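Local coordinates for protein D-threo-3-hydroxyaspartate dehydratase (Delftia, PDB 3WQC) that catalyses the pyridoxal phosphate-dependent deamination of D-threo-3-hydroxyaspartate to oxaloacetate and ammonia, and also dehydrates D-serine and the L-threo and L-erythro isomers, at residues A127-A130 / F131-Q135; R201-A204 / G205-A209; L161-A164 / I165-L169. All blocks are in the same frame, centred on the assembly; numbering follows the deposited sequence.

Interaction 1. Residues A127-A130 / F131-Q135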
# COMPACT_ATOMS: atom_id res chain seq x y z
N ALA B 127 5.54 -31.06 -10.67
CA ALA B 127 6.03 -30.05 -11.64
C ALA B 127 7.50 -29.76 -11.41
O ALA B 127 8.32 -29.62 -12.34
CB ALA B 127 5.20 -28.76 -11.50
N ILE B 128 7.88 -29.58 -10.12
CA ILE B 128 9.29 -29.31 -9.79
C ILE B 128 10.16 -30.50 -10.22
O ILE B 128 11.22 -30.28 -10.84
CB ILE B 128 9.48 -29.00 -8.32
CG1 ILE B 128 8.72 -27.71 -7.91
CG2 ILE B 128 10.99 -28.82 -8.01
CD1 ILE B 128 8.84 -27.31 -6.43
N ALA B 129 9.76 -31.73 -9.86
CA ALA B 129 10.64 -32.88 -10.14
C ALA B 129 10.75 -33.04 -11.66
O ALA B 129 11.84 -33.37 -12.14
CB ALA B 129 10.00 -34.10 -9.49
N ALA B 130 9.67 -32.86 -12.43
CA ALA B 130 9.79 -33.05 -13.90
C ALA B 130 10.71 -31.98 -14.49
O ALA B 130 11.57 -32.29 -15.35
CB ALA B 130 8.44 -32.99 -14.52
N PHE B 131 10.60 -30.72 -14.00
CA PHE B 131 11.47 -29.72 -14.56
C PHE B 131 12.92 -29.92 -14.17
O PHE B 131 13.86 -29.73 -14.97
CB PHE B 131 10.93 -28.33 -14.07
CG PHE B 131 11.69 -27.16 -14.69
CD1 PHE B 131 11.48 -26.84 -16.04
CD2 PHE B 131 12.54 -26.36 -13.90
CE1 PHE B 131 12.12 -25.73 -16.63
CE2 PHE B 131 13.19 -25.24 -14.53
CZ PHE B 131 12.94 -24.92 -15.84
N GLY B 132 13.13 -30.31 -12.90
CA GLY B 132 14.48 -30.60 -12.41
C GLY B 132 15.09 -31.73 -13.23
O GLY B 132 16.29 -31.69 -13.56
N ARG B 133 14.35 -32.83 -13.50
CA ARG B 133 14.92 -33.89 -14.31
C ARG B 133 15.26 -33.34 -15.72
O ARG B 133 16.34 -33.65 -16.29
CB ARG B 133 13.88 -35.02 -14.42
CG ARG B 133 13.86 -35.78 -13.09
CD ARG B 133 13.12 -37.14 -13.21
NE ARG B 133 11.76 -36.92 -13.67
CZ ARG B 133 10.71 -36.69 -12.88
NH1 ARG B 133 10.92 -36.61 -11.54
NH2 ARG B 133 9.46 -36.52 -13.43
N GLU B 134 14.35 -32.59 -16.33
CA GLU B 134 14.60 -32.02 -17.68
C GLU B 134 15.86 -31.19 -17.73
O GLU B 134 16.61 -31.22 -18.73
CB GLU B 134 13.38 -31.21 -18.20
CG GLU B 134 13.49 -30.68 -19.57
CD GLU B 134 12.38 -29.60 -19.88
OE1 GLU B 134 12.35 -28.41 -19.37
OE2 GLU B 134 11.49 -29.93 -20.66
N GLN B 135 16.04 -30.38 -16.69
CA GLN B 135 17.14 -29.38 -16.64
C GLN B 135 18.39 -29.83 -15.92
O GLN B 135 19.34 -29.07 -15.81
CB GLN B 135 16.62 -28.09 -15.96
CG GLN B 135 15.44 -27.51 -16.76
CD GLN B 135 15.81 -27.04 -18.13
OE1 GLN B 135 16.96 -26.57 -18.33
NE2 GLN B 135 14.91 -27.21 -19.11

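Interaction 2. Residues R201-A204 / G205-A209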
# COMPACT_ATOMS: atom_id res chain seq x y z
N ARG B 201 1.65 -25.79 19.81
CA ARG B 201 0.90 -26.49 18.73
C ARG B 201 1.70 -26.38 17.42
O ARG B 201 1.79 -27.36 16.63
CB ARG B 201 -0.48 -25.86 18.53
CG ARG B 201 -1.41 -26.36 17.47
CD ARG B 201 -2.83 -25.67 17.61
NE ARG B 201 -3.55 -25.88 16.39
CZ ARG B 201 -4.32 -26.92 16.18
NH1 ARG B 201 -4.54 -27.81 17.16
NH2 ARG B 201 -4.95 -27.04 15.02
N GLU B 202 2.27 -25.20 17.13
CA GLU B 202 3.04 -25.00 15.87
C GLU B 202 4.30 -25.92 15.88
O GLU B 202 4.59 -26.63 14.91
CB GLU B 202 3.45 -23.50 15.84
CG GLU B 202 4.20 -23.15 14.56
CD GLU B 202 4.74 -21.71 14.50
OE1 GLU B 202 5.14 -21.13 15.56
OE2 GLU B 202 4.86 -21.16 13.36
N ARG B 203 5.04 -25.93 17.03
CA ARG B 203 6.23 -26.77 17.16
C ARG B 203 5.81 -28.21 17.01
O ARG B 203 6.43 -28.99 16.25
CB ARG B 203 6.91 -26.58 18.57
CG ARG B 203 8.21 -27.34 18.75
CD ARG B 203 8.46 -27.63 20.23
NE ARG B 203 7.44 -28.58 20.80
CZ ARG B 203 7.40 -29.91 20.53
NH1 ARG B 203 8.39 -30.54 19.86
NH2 ARG B 203 6.38 -30.61 21.07
N ALA B 204 4.82 -28.62 17.80
CA ALA B 204 4.42 -30.08 17.84
C ALA B 204 3.94 -30.55 16.48
O ALA B 204 4.31 -31.65 16.02
CB ALA B 204 3.31 -30.30 18.88
N GLY B 205 3.19 -29.71 15.76
CA GLY B 205 2.66 -30.14 14.46
C GLY B 205 3.78 -30.20 13.41
O GLY B 205 3.79 -31.14 12.61
N CYS B 206 4.74 -29.24 13.40
CA CYS B 206 5.79 -29.31 12.38
C CYS B 206 6.66 -30.54 12.65
O CYS B 206 7.09 -31.21 11.73
CB CYS B 206 6.55 -27.98 12.40
SG CYS B 206 7.29 -27.71 10.78
N VAL B 207 7.04 -30.74 13.94
CA VAL B 207 7.88 -31.89 14.28
C VAL B 207 7.10 -33.19 14.00
O VAL B 207 7.74 -34.13 13.46
CB VAL B 207 8.29 -31.74 15.77
CG1 VAL B 207 8.98 -33.06 16.22
CG2 VAL B 207 9.30 -30.58 15.94
N GLN B 208 5.79 -33.23 14.24
CA GLN B 208 5.02 -34.44 13.90
C GLN B 208 5.14 -34.76 12.42
O GLN B 208 5.35 -35.93 12.03
CB GLN B 208 3.52 -34.22 14.24
CG GLN B 208 2.54 -35.32 13.84
CD GLN B 208 1.08 -34.96 14.13
OE1 GLN B 208 0.81 -33.81 14.54
NE2 GLN B 208 0.17 -35.76 13.68
N ALA B 209 5.04 -33.71 11.57
CA ALA B 209 5.14 -33.98 10.11
C ALA B 209 6.53 -34.51 9.79
O ALA B 209 6.68 -35.45 8.97
CB ALA B 209 4.87 -32.69 9.34

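Interaction 3. Residues L161-A164 / I165-L169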
# COMPACT_ATOMS: atom_id res chain seq x y z
N LEU B 161 -0.85 -37.89 2.52
CA LEU B 161 -0.51 -36.81 1.55
C LEU B 161 0.94 -36.38 1.78
O LEU B 161 1.68 -36.13 0.81
CB LEU B 161 -1.42 -35.61 1.65
CG LEU B 161 -1.11 -34.37 0.80
CD1 LEU B 161 -1.16 -34.81 -0.66
CD2 LEU B 161 -2.14 -33.27 1.06
N LEU B 162 1.39 -36.29 3.04
CA LEU B 162 2.83 -35.95 3.35
C LEU B 162 3.72 -36.95 2.61
O LEU B 162 4.73 -36.56 1.99
CB LEU B 162 3.20 -36.08 4.85
CG LEU B 162 2.86 -35.02 5.71
CD1 LEU B 162 3.20 -35.46 7.17
CD2 LEU B 162 3.76 -33.78 5.35
N LEU B 163 3.43 -38.27 2.78
CA LEU B 163 4.31 -39.25 2.14
C LEU B 163 4.27 -39.14 0.61
O LEU B 163 5.27 -39.39 -0.08
CB LEU B 163 4.00 -40.68 2.61
CG LEU B 163 4.61 -41.04 3.96
CD1 LEU B 163 4.97 -39.99 4.95
CD2 LEU B 163 4.14 -42.39 4.45
N ALA B 164 3.02 -38.93 0.08
CA ALA B 164 2.91 -38.88 -1.37
C ALA B 164 3.76 -37.71 -1.95
O ALA B 164 4.48 -37.85 -2.93
CB ALA B 164 1.43 -38.65 -1.77
N ILE B 165 3.71 -36.56 -1.25
CA ILE B 165 4.53 -35.42 -1.71
C ILE B 165 6.01 -35.70 -1.47
O ILE B 165 6.84 -35.45 -2.40
CB ILE B 165 4.09 -34.16 -0.93
CG1 ILE B 165 2.64 -33.80 -1.30
CG2 ILE B 165 5.05 -32.99 -1.21
CD1 ILE B 165 2.06 -32.76 -0.31
N GLY B 166 6.35 -36.21 -0.27
CA GLY B 166 7.76 -36.48 -0.04
C GLY B 166 8.36 -37.51 -1.01
O GLY B 166 9.49 -37.32 -1.48
N ARG B 167 7.62 -38.60 -1.31
CA ARG B 167 8.11 -39.58 -2.30
C ARG B 167 8.21 -39.00 -3.67
O ARG B 167 9.13 -39.28 -4.42
CB ARG B 167 7.21 -40.82 -2.24
CG ARG B 167 7.39 -41.59 -0.96
CD ARG B 167 6.34 -42.66 -0.81
NE ARG B 167 6.59 -43.46 0.40
CZ ARG B 167 5.62 -44.12 1.03
NH1 ARG B 167 4.32 -43.95 0.65
NH2 ARG B 167 5.90 -44.84 2.10
N THR B 168 7.22 -38.17 -4.05
CA THR B 168 7.26 -37.60 -5.41
C THR B 168 8.59 -36.81 -5.56
O THR B 168 9.29 -36.89 -6.58
CB THR B 168 6.07 -36.65 -5.62
OG1 THR B 168 4.87 -37.41 -5.57
CG2 THR B 168 6.18 -35.91 -6.97
N LEU B 169 8.91 -36.01 -4.50
CA LEU B 169 10.17 -35.26 -4.56
C LEU B 169 11.40 -36.16 -4.53
O LEU B 169 12.32 -36.05 -5.37
CB LEU B 169 10.22 -34.26 -3.35
CG LEU B 169 9.17 -33.14 -3.47
CD1 LEU B 169 9.10 -32.41 -2.08
CD2 LEU B 169 9.46 -32.15 -4.61

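Interaction 1. Residues A127-A130 / F131-Q135
The side chain of Arg-133 doubles back over Ala-129 and Ala-130, one turn earlier in helix 122-135, because two torsions cooperate: CG is anti to the carbonyl carbon and beside the backbone N (chi1 -75°), and the chain then bends at chi3 (-58°). The guanidinium is thereby laid flat against the helix, the crossover helix of the beta-alpha-beta unit with strands 114-119 and 140-146. One of its faces covers Ala-129 O, 3.4 Å below the plane of the group, and Ala-130 CA, both nearer the rim than the centre. NH1 reaches Ala-129 CB at 3.4 Å, while NH2 settles near Ala-130 CA. Phe-131 takes the other course; with CG anti to the backbone N (chi1 -175°) its ring leaves the preceding turn and receives Gln-135 CG over the centre of one face, 3.6 Å above the plane. The Phe-131 side chain also packs on Leu-102 and Leu-106 of helix 102-110. Four i to i+4 backbone bonds join the segments, from Phe-131 N to Ala-127 O through Glu-134 N to Ala-130 O. Gln-135 NE2 donates to Glu-134 OE1 at 2.8 Å, and Gln-135 OE1 accepts from Arg-110. Ala-129 O takes its hydrogen bond from Arg-133 N; NH1, at too poor an angle to bond there, donates to Gly-172 O, and the guanidinium therefore covers Ala-129 O by its face without bonding to it.

Interaction 2. Residues R201-A204 / G205-A209
Arg-203 and Val-207 meet one turn apart on helix 192-215, a helix of the alanine racemase-like TIM-barrel domain, where it packs against strand 222-225. Arg-203 starts away from the following turn, CG anti to the backbone N (chi1 -176°), and a bend at chi3 (66°) brings its guanidinium round to Val-207. NH1 stops 4.0 Å from Val-207 CG2, a loose van der Waals touch of a guanidinium nitrogen on a methyl group, in which the two side chains cross at a slant. The polar end has other partners: NH2 forms a salt bridge with Glu-200 and NH1 donates to Asp-238 O, so the guanidinium is held by Glu-200 of its own helix and by Asp-238 O, and not by Val-207. In Val-207, CG1 is the branch anti to the backbone N (chi1 171°), leaving CG2 beside that N and 3.3 Å from Arg-203 O. The same carbonyl accepts the backbone N-H of Val-207 at 3.0 Å in a nearly straight bond. Glu-202 and Cys-206 occupy the barrel-facing side. Glu-202, extended from the helix, takes the N-H of Ala-183 on OE2 and the hydroxyl of Thr-230 on OE1, which steadies a buried carboxylate near the cofactor. The Cys-206 side chain packs on Val-223 and Val-225 of the strand. Gly-205 is buried and gives its N-H to Arg-201 O. On the exposed side Gln-208 is extended, and its CB lies 3.2 Å from Ala-204 O, the acceptor of its own backbone N-H.

Interaction 3. Residues L161-A164 / I165-L169
Arg-167 reaches back across the side chain of Leu-163 at a slant, one turn earlier in helix 159-171. Its CB and CG each lie 3.2 Å from Leu-163 O, and CD follows at 3.5 Å from the same oxygen, which already accepts the backbone N-H of Arg-167. The turn back is set by chi1 (-69°), with CG beside the backbone N; extension from CG to NE then carries the guanidinium over the leucine side chain. CZ is near both CB and CD2, NH1 is 3.8 Å from Leu-163 CB, and NH2 is equally far from Leu-163 CD2. One guanidinium face thus rests on hydrocarbon, with CB displaced toward its rim. Leu-161 and Ile-165 make the purely apolar pair; chi1 of the isoleucine (-66°) brings CG1 back to Leu-161 O, and the extended chi2 (167°) carries CD1 to 3.7 Å from Leu-161 CG. Ala-164 O is doubly gripped: Thr-168 N and Thr-168 OG1, the latter at 2.7 Å, reach it from opposite faces of the carbonyl plane, tying the threonine hydroxyl into its own helix. Leu-162 and Ile-165 face the barrel sheet, meeting Ile-143 of strand 140-146 and Val-154 of strand 154-155. Thr-168 turns to Ala-125 and Gln-126 of the adjoining helix 122-135, Leu-161 to its first residue, Val-122, and Leu-163 and Arg-167 border Ala-216, which places helix 159-171 between helix 122-135 and the end of helix 192-215.

The three contacts sit on helices of one alanine racemase-like barrel domain, with interaction 3 touching both of the others. It meets interaction 1 where Ala-129 CB packs 4.1 Å from Thr-168 O, their centres about 15 Å apart, and interaction 2 where Leu-162 CD1 lies 3.8 Å from Ala-209 CA, with centres about 18 Å apart. Interactions 1 and 2 do not touch; their nearest atoms are about 17 Å apart. Interaction 2 is the one close to the active site: the side chain of Glu-202 is about 7 Å from the bound pyridoxal-5'-phosphate and about 11 Å from that of Lys-53, which probably carries the cofactor though not linked to it here. Interactions 1 and 3 lie away from the cofactor and metal sites.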